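Local structure of putative non-ribosomal peptide synthetase (Actinomadura parvosata subsp. kistnae, 6M7L) at residues E213-R218 / A320-L325; E196-A201 / D350-R355; F273-A278 / P329-I334; R260-A265 / G422-L427; A188-W193 / E303-L308. The protein is probably a condensation-type domain of a peptide assembly line, possibly of the X-domain kind that recruits cytochrome P450 enzymes to the bound peptide. One frame throughout, in Å; residues are numbered along the deposited sequence.

Interaction 1. Residues E213-R218 / A320-L325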
# COMPACT_ATOMS: atom_id res chain seq x y z
N GLU A 213 12.92 -24.44 27.04
CA GLU A 213 13.85 -25.57 26.99
C GLU A 213 14.43 -25.75 25.60
O GLU A 213 15.60 -26.13 25.45
CB GLU A 213 13.15 -26.85 27.45
CG GLU A 213 12.86 -26.90 28.93
CD GLU A 213 14.12 -26.80 29.77
OE1 GLU A 213 14.26 -25.82 30.53
OE2 GLU A 213 14.98 -27.71 29.66
N PHE A 214 13.64 -25.48 24.56
CA PHE A 214 14.12 -25.65 23.19
C PHE A 214 15.30 -24.74 22.91
O PHE A 214 16.32 -25.18 22.35
CB PHE A 214 12.98 -25.37 22.20
CG PHE A 214 13.45 -25.22 20.78
CD1 PHE A 214 13.69 -26.34 19.99
CD2 PHE A 214 13.65 -23.97 20.22
CE1 PHE A 214 14.12 -26.20 18.68
CE2 PHE A 214 14.08 -23.83 18.92
CZ PHE A 214 14.31 -24.95 18.15
N TRP A 215 15.20 -23.46 23.29
CA TRP A 215 16.26 -22.51 22.98
C TRP A 215 17.49 -22.68 23.86
O TRP A 215 18.60 -22.39 23.42
CB TRP A 215 15.72 -21.08 23.10
CG TRP A 215 14.80 -20.71 21.98
CD1 TRP A 215 13.46 -20.51 22.06
CD2 TRP A 215 15.16 -20.51 20.61
NE1 TRP A 215 12.96 -20.19 20.82
CE2 TRP A 215 13.98 -20.18 19.91
CE3 TRP A 215 16.37 -20.58 19.90
CZ2 TRP A 215 13.97 -19.92 18.55
CZ3 TRP A 215 16.35 -20.32 18.55
CH2 TRP A 215 15.17 -19.99 17.88
N ARG A 216 17.31 -23.15 25.10
CA ARG A 216 18.47 -23.45 25.94
C ARG A 216 19.35 -24.51 25.28
O ARG A 216 20.55 -24.29 25.08
CB ARG A 216 18.01 -23.93 27.32
CG ARG A 216 17.36 -22.86 28.18
CD ARG A 216 17.10 -23.38 29.58
NE ARG A 216 16.49 -22.37 30.44
CZ ARG A 216 17.16 -21.41 31.06
NH1 ARG A 216 18.48 -21.32 30.91
NH2 ARG A 216 16.52 -20.54 31.83
N ASP A 217 18.76 -25.66 24.94
CA ASP A 217 19.52 -26.71 24.26
C ASP A 217 19.97 -26.26 22.88
O ASP A 217 21.04 -26.67 22.42
CB ASP A 217 18.67 -27.97 24.16
CG ASP A 217 19.47 -29.18 23.70
OD1 ASP A 217 20.71 -29.11 23.67
OD2 ASP A 217 18.84 -30.21 23.36
N ARG A 218 19.18 -25.42 22.21
CA ARG A 218 19.56 -24.95 20.89
C ARG A 218 20.78 -24.03 20.96
O ARG A 218 21.63 -24.05 20.06
CB ARG A 218 18.39 -24.22 20.23
CG ARG A 218 18.60 -23.92 18.77
CD ARG A 218 18.88 -25.19 17.99
NE ARG A 218 17.66 -25.94 17.73
CZ ARG A 218 17.63 -27.16 17.21
NH1 ARG A 218 16.47 -27.77 16.99
NH2 ARG A 218 18.77 -27.79 16.91
N ALA A 320 16.55 -16.01 16.66
CA ALA A 320 17.91 -16.52 16.53
C ALA A 320 17.90 -17.77 15.66
O ALA A 320 16.98 -18.59 15.73
CB ALA A 320 18.50 -16.84 17.90
N LEU A 321 18.93 -17.92 14.82
CA LEU A 321 19.04 -19.04 13.89
C LEU A 321 20.42 -19.68 14.04
O LEU A 321 21.24 -19.64 13.11
CB LEU A 321 18.80 -18.58 12.46
CG LEU A 321 17.52 -17.77 12.21
CD1 LEU A 321 17.46 -17.29 10.77
CD2 LEU A 321 16.29 -18.58 12.57
N PRO A 322 20.70 -20.30 15.18
CA PRO A 322 22.03 -20.89 15.40
C PRO A 322 22.26 -22.08 14.48
O PRO A 322 21.44 -23.00 14.40
CB PRO A 322 21.99 -21.32 16.87
CG PRO A 322 20.55 -21.54 17.15
CD PRO A 322 19.82 -20.52 16.35
N VAL A 323 23.39 -22.06 13.78
CA VAL A 323 23.78 -23.12 12.87
C VAL A 323 25.11 -23.69 13.33
O VAL A 323 26.06 -22.94 13.59
CB VAL A 323 23.88 -22.62 11.42
CG1 VAL A 323 24.56 -23.64 10.54
CG2 VAL A 323 22.49 -22.30 10.88
N ASP A 324 25.18 -25.02 13.46
CA ASP A 324 26.40 -25.70 13.84
C ASP A 324 27.16 -26.10 12.58
O ASP A 324 26.65 -26.87 11.76
CB ASP A 324 26.09 -26.93 14.69
CG ASP A 324 27.33 -27.57 15.28
OD1 ASP A 324 28.45 -27.06 15.03
OD2 ASP A 324 27.20 -28.59 15.99
N LEU A 325 28.37 -25.56 12.42
CA LEU A 325 29.24 -25.91 11.31
C LEU A 325 30.33 -26.88 11.73
O LEU A 325 31.41 -26.91 11.14
CB LEU A 325 29.85 -24.64 10.71
CG LEU A 325 28.80 -23.63 10.23
CD1 LEU A 325 29.44 -22.39 9.66
CD2 LEU A 325 27.88 -24.28 9.21
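Arg218 and Pro322 mark the nearest backbone approach here, their CA atoms 7.3 Å apart, while the segment axes of helix 213-218 and strand 320-324 run 10.4 Å apart at 39°. This is a helix laid over a beta strand: the end of helix 207-218 packs on Ala320 and Pro322 of strand 317-324, which pairs antiparallel with strand 292-299, in a condensation-domain fold.

Trp215 bridges most of the gap. Its CG stands anti to the carbonyl carbon (chi1 -73°), which sends the six-membered ring toward the strand edge-on. Trp215 CZ3 lies 4.1 Å from Ala320 CB and equally far from Pro322 CD, and Ala320 O sits beside CH2 near the ring plane. On one face, Phe214 CE2 lies over the indole centre, 3.7 Å above the plane of Trp215, and NE1 donates to His348 O, so the ring is held from several directions. A leucine here would probably leave His348 O without this donor and open a gap beside Ala320 and Pro322.

Arg218 adds the aliphatic half of its chain. Bent at chi2 and chi3, it turns its guanidinium back to lie edge-on to Phe214 CZ, and NH1 forms a salt bridge with Asp344 OD2 of helix 331-346. Arg218 CG meets the proline ring crosswise, 3.5 Å from Pro322 CG.

Interaction 2. Residues E196-A201 / D350-R355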
# COMPACT_ATOMS: atom_id res chain seq x y z
N GLU A 196 -0.21 -13.28 29.99
CA GLU A 196 -1.00 -14.49 30.20
C GLU A 196 -0.31 -15.71 29.60
O GLU A 196 0.39 -16.43 30.32
CB GLU A 196 -2.39 -14.32 29.59
CG GLU A 196 -3.49 -15.05 30.35
CD GLU A 196 -3.81 -14.40 31.69
OE1 GLU A 196 -3.21 -14.80 32.71
OE2 GLU A 196 -4.66 -13.49 31.71
N LEU A 197 -0.48 -15.94 28.30
CA LEU A 197 0.12 -17.10 27.65
C LEU A 197 1.64 -16.96 27.64
O LEU A 197 2.24 -16.71 26.59
CB LEU A 197 -0.44 -17.28 26.24
CG LEU A 197 -1.95 -17.56 26.16
CD1 LEU A 197 -2.33 -18.18 24.81
CD2 LEU A 197 -2.41 -18.45 27.31
N LEU A 198 2.24 -17.14 28.82
CA LEU A 198 3.66 -16.96 29.09
C LEU A 198 3.86 -17.17 30.58
O LEU A 198 4.99 -17.40 31.04
CB LEU A 198 4.13 -15.57 28.68
CG LEU A 198 5.57 -15.37 28.19
CD1 LEU A 198 5.59 -15.46 26.67
CD2 LEU A 198 6.13 -14.04 28.67
N ALA A 199 2.77 -17.07 31.34
CA ALA A 199 2.82 -17.25 32.78
C ALA A 199 3.19 -18.68 33.18
O ALA A 199 3.63 -18.90 34.31
CB ALA A 199 1.47 -16.87 33.40
N GLY A 200 3.02 -19.64 32.27
CA GLY A 200 3.41 -21.01 32.54
C GLY A 200 4.88 -21.25 32.24
O GLY A 200 5.25 -22.32 31.75
N ALA A 201 5.72 -20.25 32.53
CA ALA A 201 7.15 -20.40 32.28
C ALA A 201 7.75 -21.47 33.18
O ALA A 201 8.55 -22.30 32.72
CB ALA A 201 7.85 -19.06 32.49
N ASP A 350 6.94 -18.20 20.13
CA ASP A 350 6.02 -17.56 21.06
C ASP A 350 6.73 -16.99 22.28
O ASP A 350 6.25 -16.01 22.87
CB ASP A 350 4.94 -18.56 21.51
CG ASP A 350 4.28 -19.25 20.33
OD1 ASP A 350 4.71 -20.37 19.98
OD2 ASP A 350 3.34 -18.66 19.75
N LEU A 351 7.86 -17.57 22.66
CA LEU A 351 8.72 -16.96 23.67
C LEU A 351 9.38 -15.73 23.08
O LEU A 351 10.08 -15.83 22.07
CB LEU A 351 9.77 -17.96 24.13
CG LEU A 351 10.86 -17.44 25.07
CD1 LEU A 351 10.25 -16.99 26.40
CD2 LEU A 351 11.93 -18.49 25.29
N PRO A 352 9.18 -14.54 23.66
CA PRO A 352 9.78 -13.33 23.08
C PRO A 352 11.29 -13.36 23.18
O PRO A 352 11.87 -13.89 24.14
CB PRO A 352 9.19 -12.20 23.93
CG PRO A 352 8.01 -12.80 24.64
CD PRO A 352 8.38 -14.24 24.85
N PHE A 353 11.94 -12.78 22.16
CA PHE A 353 13.40 -12.78 22.12
C PHE A 353 13.99 -12.09 23.34
O PHE A 353 14.99 -12.55 23.90
CB PHE A 353 13.88 -12.10 20.84
CG PHE A 353 15.37 -11.92 20.79
CD1 PHE A 353 16.20 -12.99 20.51
CD2 PHE A 353 15.94 -10.68 21.02
CE1 PHE A 353 17.57 -12.83 20.47
CE2 PHE A 353 17.31 -10.51 20.98
CZ PHE A 353 18.13 -11.59 20.70
N GLU A 354 13.38 -10.99 23.78
CA GLU A 354 13.90 -10.26 24.93
C GLU A 354 13.78 -11.07 26.21
O GLU A 354 14.65 -10.96 27.09
CB GLU A 354 13.18 -8.92 25.08
CG GLU A 354 13.45 -7.93 23.94
CD GLU A 354 12.67 -8.24 22.68
OE1 GLU A 354 11.94 -9.25 22.66
OE2 GLU A 354 12.80 -7.48 21.70
N ARG A 355 12.74 -11.89 26.34
CA ARG A 355 12.64 -12.76 27.51
C ARG A 355 13.66 -13.89 27.42
O ARG A 355 14.31 -14.22 28.42
CB ARG A 355 11.22 -13.32 27.64
CG ARG A 355 11.04 -14.21 28.86
CD ARG A 355 11.40 -13.47 30.14
NE ARG A 355 11.65 -14.39 31.25
CZ ARG A 355 11.93 -14.01 32.50
NH1 ARG A 355 12.15 -14.91 33.44
NH2 ARG A 355 11.99 -12.71 32.80
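Leu198 reaches Pro352 from the turn that follows helix 187-196. From Glu196 the chain bends through an inverse gamma turn centred on Leu197, and the amide of Ala199 returns to Glu196, Ala199 N lying 2.7 Å from Glu196 O. The bend swings the next CB, that of Leu198, toward segment 350-355.

Leu198 is the residue that crosses. Its chi1 of -148° places CG broadly opposite the backbone N and carries the branch outward. Both chi1 and chi2 sit away from staggered values, so at this resolution the exact methyl positions deserve some latitude. Leu198 CD1 does the touching: it meets the proline ring nearly head-on, 3.5 Å from Pro352 CD and 4.1 Å from Pro352 CG, and it also lies 3.9 Å from Asp350 O. The leucine side chain also packs on Ile208 of helix 207-218.

Pro352 occupies the N-cap position of helix 353-360, so the contact sets the linker after helix 187-196 against the start of a later helix in the condensation-domain fold. The proline also packs on Ala26 of helix 26-34. Just ahead of it, Asp350 OD1 takes a hydrogen bond from Gln211 NE2, while the bond from Leu351 N to Gln211 OE1 is weak; helix 207-218 thus holds the approach to the cap.

Further along, Gly200 O accepts a hydrogen bond from Ser206 OG. Ala201 then turns in against Ile208 and Ile212, leading the chain into helix 207-218.

Interaction 3. Residues F273-A278 / P329-I334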
# COMPACT_ATOMS: atom_id res chain seq x y z
N PHE A 273 16.39 -17.15 1.31
CA PHE A 273 16.88 -16.81 2.64
C PHE A 273 17.83 -17.88 3.16
O PHE A 273 18.89 -17.57 3.71
CB PHE A 273 15.71 -16.62 3.61
CG PHE A 273 16.11 -16.17 4.99
CD1 PHE A 273 16.39 -17.09 5.99
CD2 PHE A 273 16.21 -14.82 5.28
CE1 PHE A 273 16.76 -16.67 7.25
CE2 PHE A 273 16.58 -14.39 6.55
CZ PHE A 273 16.86 -15.32 7.53
N THR A 274 17.46 -19.16 2.99
CA THR A 274 18.33 -20.24 3.43
C THR A 274 19.65 -20.24 2.68
O THR A 274 20.70 -20.55 3.25
CB THR A 274 17.61 -21.59 3.25
OG1 THR A 274 16.31 -21.51 3.83
CG2 THR A 274 18.40 -22.70 3.93
N ALA A 275 19.63 -19.88 1.39
CA ALA A 275 20.86 -19.85 0.61
C ALA A 275 21.80 -18.75 1.09
O ALA A 275 23.01 -18.97 1.23
CB ALA A 275 20.54 -19.67 -0.87
N VAL A 276 21.26 -17.55 1.35
CA VAL A 276 22.10 -16.46 1.85
C VAL A 276 22.48 -16.70 3.30
O VAL A 276 23.59 -16.36 3.73
CB VAL A 276 21.37 -15.11 1.66
CG1 VAL A 276 22.23 -13.97 2.18
CG2 VAL A 276 21.03 -14.90 0.20
N HIS A 277 21.57 -17.29 4.08
CA HIS A 277 21.88 -17.65 5.46
C HIS A 277 23.09 -18.58 5.51
O HIS A 277 24.02 -18.37 6.30
CB HIS A 277 20.66 -18.31 6.11
CG HIS A 277 20.85 -18.70 7.54
ND1 HIS A 277 22.03 -18.54 8.22
CD2 HIS A 277 19.98 -19.26 8.42
CE1 HIS A 277 21.90 -18.98 9.46
NE2 HIS A 277 20.66 -19.42 9.61
N ALA A 278 23.10 -19.62 4.67
CA ALA A 278 24.22 -20.55 4.65
C ALA A 278 25.51 -19.86 4.22
O ALA A 278 26.56 -20.05 4.84
CB ALA A 278 23.90 -21.73 3.74
N PRO A 329 31.36 -29.06 6.87
CA PRO A 329 30.21 -29.24 5.98
C PRO A 329 30.38 -28.49 4.67
O PRO A 329 31.08 -27.48 4.59
CB PRO A 329 29.04 -28.67 6.79
CG PRO A 329 29.59 -28.35 8.16
CD PRO A 329 31.05 -28.14 7.98
N ALA A 330 29.74 -29.02 3.64
CA ALA A 330 29.68 -28.34 2.35
C ALA A 330 28.50 -27.37 2.33
O ALA A 330 27.62 -27.40 3.19
CB ALA A 330 29.57 -29.35 1.21
N PHE A 331 28.50 -26.49 1.33
CA PHE A 331 27.44 -25.49 1.23
C PHE A 331 26.06 -26.15 1.18
O PHE A 331 25.12 -25.68 1.83
CB PHE A 331 27.65 -24.61 0.00
CG PHE A 331 26.51 -23.67 -0.27
CD1 PHE A 331 25.64 -23.91 -1.32
CD2 PHE A 331 26.31 -22.55 0.52
CE1 PHE A 331 24.58 -23.05 -1.57
CE2 PHE A 331 25.26 -21.69 0.28
CZ PHE A 331 24.39 -21.94 -0.77
N THR A 332 25.93 -27.23 0.41
CA THR A 332 24.67 -27.97 0.40
C THR A 332 24.34 -28.50 1.79
O THR A 332 23.18 -28.47 2.21
CB THR A 332 24.75 -29.13 -0.60
OG1 THR A 332 25.91 -29.92 -0.34
CG2 THR A 332 24.81 -28.60 -2.02
N GLU A 333 25.35 -28.99 2.51
CA GLU A 333 25.11 -29.51 3.86
C GLU A 333 24.81 -28.38 4.83
O GLU A 333 23.96 -28.52 5.72
CB GLU A 333 26.32 -30.32 4.32
CG GLU A 333 26.11 -31.05 5.64
CD GLU A 333 27.27 -31.98 5.97
OE1 GLU A 333 28.28 -31.95 5.23
OE2 GLU A 333 27.16 -32.73 6.96
N ILE A 334 25.50 -27.24 4.69
CA ILE A 334 25.21 -26.08 5.53
C ILE A 334 23.83 -25.53 5.19
O ILE A 334 23.09 -25.08 6.08
CB ILE A 334 26.31 -25.02 5.36
CG1 ILE A 334 27.65 -25.59 5.81
CG2 ILE A 334 25.97 -23.76 6.15
CD1 ILE A 334 28.82 -24.68 5.56
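Ala278 CB is the meeting point of this contact: Phe331 CE2 lies 3.7 Å from it and Ile334 CG2 3.8 Å. The methyl approaches the phenyl ring obliquely. One turn back on the same helix, Ala275 brings its carbonyl to the ring rim, with Ala275 O 3.7 Å from Phe331 CE2 and near the ring plane, and Ala275 CB more loosely beside Phe331 CZ at 4.5 Å.

Two torsions bring these side chains to the first helix. Phe331 has CG anti to its own N (chi1 173°), which throws the ring across to helix 272-288. In Ile334 it is the CG2 branch that stands anti to N, and this methyl comes down on Ala278. Small alanines on one side let the backbones come close: the CA atoms of Ala278 and Ile334 are 5.7 Å apart. A serine in place of Phe331 would probably open a gap beside Ala275 and Ala278.

Outside this first shell, the phenyl ring also packs on Pro461, and the backbone at Phe331 is hydrogen-bonded to Val463, at the start of helix 331-346. Ile334 packs on Leu325, and Thr274 leans on Leu335 and Ala338 further along that helix. This is helix-to-helix packing in the lobe that also holds strands 317-324 and 374-380.

No hydrogen bond crosses between the segments. They are held by shape and apolar burial, with probably a slight electrostatic gain where the carbonyl oxygen of Ala275 faces the electropositive ring rim.

Interaction 4. Residues R260-A265 / G422-L427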
# COMPACT_ATOMS: atom_id res chain seq x y z
N ARG A 260 21.83 -19.65 -9.43
CA ARG A 260 22.46 -20.86 -8.91
C ARG A 260 22.17 -21.06 -7.43
O ARG A 260 22.05 -22.20 -6.97
CB ARG A 260 23.96 -20.82 -9.17
CG ARG A 260 24.34 -21.08 -10.61
CD ARG A 260 25.85 -21.18 -10.79
NE ARG A 260 26.51 -19.89 -10.67
CZ ARG A 260 26.63 -19.01 -11.66
NH1 ARG A 260 26.12 -19.29 -12.85
NH2 ARG A 260 27.24 -17.85 -11.46
N LEU A 261 22.05 -19.97 -6.67
CA LEU A 261 21.68 -20.10 -5.26
C LEU A 261 20.22 -20.53 -5.12
O LEU A 261 19.90 -21.44 -4.34
CB LEU A 261 21.93 -18.78 -4.53
CG LEU A 261 23.40 -18.38 -4.46
CD1 LEU A 261 23.53 -16.96 -3.95
CD2 LEU A 261 24.18 -19.34 -3.58
N LEU A 262 19.32 -19.87 -5.86
CA LEU A 262 17.93 -20.31 -5.90
C LEU A 262 17.82 -21.76 -6.35
O LEU A 262 16.98 -22.52 -5.86
CB LEU A 262 17.13 -19.39 -6.82
CG LEU A 262 15.71 -19.81 -7.20
CD1 LEU A 262 14.83 -19.97 -5.97
CD2 LEU A 262 15.09 -18.80 -8.16
N GLU A 263 18.68 -22.16 -7.29
CA GLU A 263 18.71 -23.54 -7.75
C GLU A 263 19.12 -24.48 -6.61
O GLU A 263 18.46 -25.49 -6.36
CB GLU A 263 19.68 -23.66 -8.93
CG GLU A 263 19.75 -25.02 -9.59
CD GLU A 263 20.61 -24.98 -10.84
OE1 GLU A 263 20.60 -23.94 -11.54
OE2 GLU A 263 21.30 -25.97 -11.13
N ALA A 264 20.20 -24.14 -5.90
CA ALA A 264 20.65 -24.97 -4.78
C ALA A 264 19.66 -24.91 -3.62
O ALA A 264 19.50 -25.91 -2.91
CB ALA A 264 22.04 -24.52 -4.33
N ALA A 265 19.01 -23.77 -3.41
CA ALA A 265 18.01 -23.67 -2.36
C ALA A 265 16.86 -24.64 -2.61
O ALA A 265 16.48 -25.41 -1.72
CB ALA A 265 17.49 -22.23 -2.25
N GLY A 422 9.03 -16.27 -11.60
CA GLY A 422 9.69 -16.69 -10.37
C GLY A 422 11.16 -16.98 -10.50
O GLY A 422 11.77 -17.44 -9.53
N ASP A 423 11.75 -16.73 -11.67
CA ASP A 423 13.17 -16.96 -11.86
C ASP A 423 13.99 -15.81 -11.27
O ASP A 423 13.50 -14.69 -11.11
CB ASP A 423 13.49 -17.11 -13.35
CG ASP A 423 12.76 -18.28 -13.98
OD1 ASP A 423 12.59 -19.31 -13.29
OD2 ASP A 423 12.36 -18.18 -15.16
N ALA A 424 15.24 -16.12 -10.94
CA ALA A 424 16.11 -15.14 -10.30
C ALA A 424 16.36 -13.95 -11.22
O ALA A 424 16.69 -14.13 -12.40
CB ALA A 424 17.43 -15.79 -9.90
N ASP A 425 16.22 -12.75 -10.68
CA ASP A 425 16.43 -11.52 -11.43
C ASP A 425 17.28 -10.54 -10.62
O ASP A 425 17.02 -9.34 -10.57
CB ASP A 425 15.10 -10.88 -11.82
CG ASP A 425 15.24 -9.87 -12.94
OD1 ASP A 425 15.94 -10.17 -13.93
OD2 ASP A 425 14.65 -8.77 -12.83
N GLY A 426 18.32 -11.06 -9.98
CA GLY A 426 19.24 -10.23 -9.23
C GLY A 426 18.90 -10.18 -7.75
O GLY A 426 17.74 -10.29 -7.34
N LEU A 427 19.94 -10.02 -6.93
CA LEU A 427 19.81 -9.89 -5.48
C LEU A 427 20.44 -8.56 -5.08
O LEU A 427 21.67 -8.41 -5.12
CB LEU A 427 20.49 -11.06 -4.77
CG LEU A 427 20.06 -11.38 -3.34
CD1 LEU A 427 18.59 -11.77 -3.30
CD2 LEU A 427 20.92 -12.50 -2.76
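Leu262 of helix 255-267 meets the chain at Gly422 to Ala424, where a turn leads into strand 424-434. The unit is a helix packed beside the start of an inner strand of the four-stranded sheet, in the lobe of the condensation-domain fold that carries the later part of the chain.

From CA, the CB of Leu262 points toward the strand, but Leu262 CB, 4.7 Å from Ala424 CB, is still short of contact. CG stands anti to the backbone N (chi1 169°), which carries the branch outward along the turn. Of the two methyls, CD2 does the touching: Leu262 CD2 lies 3.9 Å from Ala424 N and 4.2 Å from Ala424 CB, so one methyl packs against both backbone and side chain of that residue.

Leu262 also packs on Arg418 of strand 410-418, whose NH2 donates to Gly422 O; the arginine thus fixes the carbonyl against which the leucine rests. Gly422 has a positive phi of 91°, where a side chain would crowd the preceding carbonyl. The last partner of the leucine tip is that same oxygen, with Gly422 O 3.8 Å from Leu262 CD2.

Interaction 5. Residues A188-W193 / E303-L308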
# COMPACT_ATOMS: atom_id res chain seq x y z
N ALA A 188 -2.52 -2.34 25.24
CA ALA A 188 -2.72 -2.85 26.59
C ALA A 188 -3.27 -4.28 26.55
O ALA A 188 -2.90 -5.11 27.38
CB ALA A 188 -3.67 -1.93 27.36
N ASP A 189 -4.14 -4.57 25.58
CA ASP A 189 -4.62 -5.94 25.42
C ASP A 189 -3.48 -6.88 25.03
O ASP A 189 -3.45 -8.04 25.46
CB ASP A 189 -5.74 -5.99 24.38
CG ASP A 189 -6.97 -5.22 24.81
OD1 ASP A 189 -7.04 -4.00 24.52
OD2 ASP A 189 -7.86 -5.82 25.44
N TYR A 190 -2.53 -6.40 24.23
CA TYR A 190 -1.41 -7.24 23.83
C TYR A 190 -0.46 -7.48 24.99
O TYR A 190 0.12 -8.56 25.11
CB TYR A 190 -0.67 -6.63 22.64
CG TYR A 190 0.35 -7.56 22.03
CD1 TYR A 190 -0.02 -8.47 21.05
CD2 TYR A 190 1.68 -7.54 22.43
CE1 TYR A 190 0.91 -9.33 20.49
CE2 TYR A 190 2.61 -8.39 21.88
CZ TYR A 190 2.22 -9.29 20.91
OH TYR A 190 3.14 -10.14 20.35
N ALA A 191 -0.28 -6.47 25.85
CA ALA A 191 0.61 -6.63 27.00
C ALA A 191 0.05 -7.65 27.99
O ALA A 191 0.79 -8.46 28.54
CB ALA A 191 0.84 -5.29 27.68
N LEU A 192 -1.27 -7.61 28.22
CA LEU A 192 -1.90 -8.60 29.09
C LEU A 192 -1.88 -9.98 28.45
O LEU A 192 -1.64 -10.98 29.13
CB LEU A 192 -3.33 -8.17 29.41
CG LEU A 192 -3.52 -6.80 30.05
CD1 LEU A 192 -4.98 -6.38 29.98
CD2 LEU A 192 -3.05 -6.82 31.49
N TRP A 193 -2.14 -10.05 27.14
CA TRP A 193 -2.07 -11.33 26.43
C TRP A 193 -0.68 -11.94 26.53
O TRP A 193 -0.54 -13.16 26.64
CB TRP A 193 -2.48 -11.15 24.97
CG TRP A 193 -2.25 -12.37 24.12
CD1 TRP A 193 -3.11 -13.41 23.92
CD2 TRP A 193 -1.07 -12.68 23.35
NE1 TRP A 193 -2.55 -14.34 23.08
CE2 TRP A 193 -1.30 -13.91 22.72
CE3 TRP A 193 0.15 -12.02 23.14
CZ2 TRP A 193 -0.35 -14.51 21.88
CZ3 TRP A 193 1.09 -12.62 22.31
CH2 TRP A 193 0.83 -13.85 21.70
N GLU A 303 1.28 -11.84 11.26
CA GLU A 303 0.32 -11.53 10.20
C GLU A 303 -0.97 -12.32 10.35
O GLU A 303 -1.99 -11.92 9.78
CB GLU A 303 0.95 -11.79 8.83
CG GLU A 303 1.41 -13.22 8.61
CD GLU A 303 1.82 -13.49 7.18
OE1 GLU A 303 2.33 -12.56 6.52
OE2 GLU A 303 1.63 -14.63 6.71
N GLU A 304 -0.96 -13.42 11.11
CA GLU A 304 -2.20 -14.14 11.37
C GLU A 304 -3.14 -13.32 12.25
O GLU A 304 -4.31 -13.13 11.90
CB GLU A 304 -1.90 -15.49 12.03
CG GLU A 304 -1.53 -16.60 11.05
CD GLU A 304 -1.57 -17.98 11.69
OE1 GLU A 304 -2.03 -18.08 12.85
OE2 GLU A 304 -1.14 -18.95 11.04
N GLN A 305 -2.65 -12.84 13.39
CA GLN A 305 -3.44 -11.96 14.25
C GLN A 305 -3.80 -10.70 13.48
O GLN A 305 -3.06 -9.71 13.51
CB GLN A 305 -2.67 -11.62 15.53
CG GLN A 305 -2.40 -12.81 16.44
CD GLN A 305 -1.77 -12.40 17.77
OE1 GLN A 305 -0.56 -12.22 17.87
NE2 GLN A 305 -2.60 -12.25 18.79
N THR A 306 -4.95 -10.72 12.79
CA THR A 306 -5.34 -9.62 11.92
C THR A 306 -5.67 -8.35 12.69
O THR A 306 -5.65 -7.26 12.10
CB THR A 306 -6.54 -10.03 11.06
OG1 THR A 306 -6.88 -8.96 10.17
CG2 THR A 306 -7.74 -10.35 11.94
N GLY A 307 -5.98 -8.45 13.99
CA GLY A 307 -6.28 -7.27 14.77
C GLY A 307 -5.10 -6.35 14.98
O GLY A 307 -5.30 -5.17 15.27
N LEU A 308 -3.88 -6.86 14.83
CA LEU A 308 -2.68 -6.05 14.96
C LEU A 308 -2.38 -5.24 13.71
O LEU A 308 -1.49 -4.38 13.75
CB LEU A 308 -1.48 -6.94 15.30
CG LEU A 308 -1.64 -7.92 16.46
CD1 LEU A 308 -0.43 -8.84 16.55
CD2 LEU A 308 -1.86 -7.19 17.77
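Aromatic side chains of helix 187-196 pack here on Gln305 and Leu308 of the loop between strands 292-299 and 317-324, in a partly buried contact without a hydrogen bond across it. Tyr190 does most of the work. Its CG is anti to the backbone N (chi1 -170°), which aims the ring out of the helix at the loop. Leu308 crosses it at about a right angle, with Leu308 CD2 4.0 Å from Tyr190 CD1 and Leu308 CD1 4.2 Å from Tyr190 CE1.

Gln305 comes in beside the leucine. Gln305 OE1 stands at the edge of the tyrosine ring, 4.2 Å from Tyr190 CE1, with the amide and ring planes 37° apart, and its NE2 lies over one face of the Trp193 indole.

By its place between the two strands, the loop probably corresponds to the floor loop of condensation domains. Gln305 centres an inverse gamma turn in it, and a 3-10 turn at 306-308 follows and presents Leu308. Phe315 meets Tyr190 edge-to-face.

On the helix side, Trp193 CE3 sits 3.8 Å above the plane of the Tyr190 ring, offset toward its rim. From the same loop, Glu303 and Thr306 each pack on an apolar side chain of another protein chain.

Overall arrangement
From the N terminus, helix 187-196 opens interaction 5, which closes first, at 303-308, and crosses all the others. The linker 196-201 opens interaction 2, whose loop to 350-355 encloses interactions 1 and 3. Interaction 1 joins helix 207-218 to strand 317-324. Interaction 4 starts on helix 255-267, closes last at 422-427, encloses interaction 3 and crosses interactions 1 and 2. Interaction 3 runs from helix 272-288 to helix 331-346 and crosses interaction 1. A chain of touches runs 2-1-3-4: Leu351 on Trp215, Leu321 and Val323 on His277, Val276 on Leu427. Together they tie the helices at 187-218 through strand 317-324 to helices 255-267, 272-288 and 331-346 and the sheet with strand 424-434.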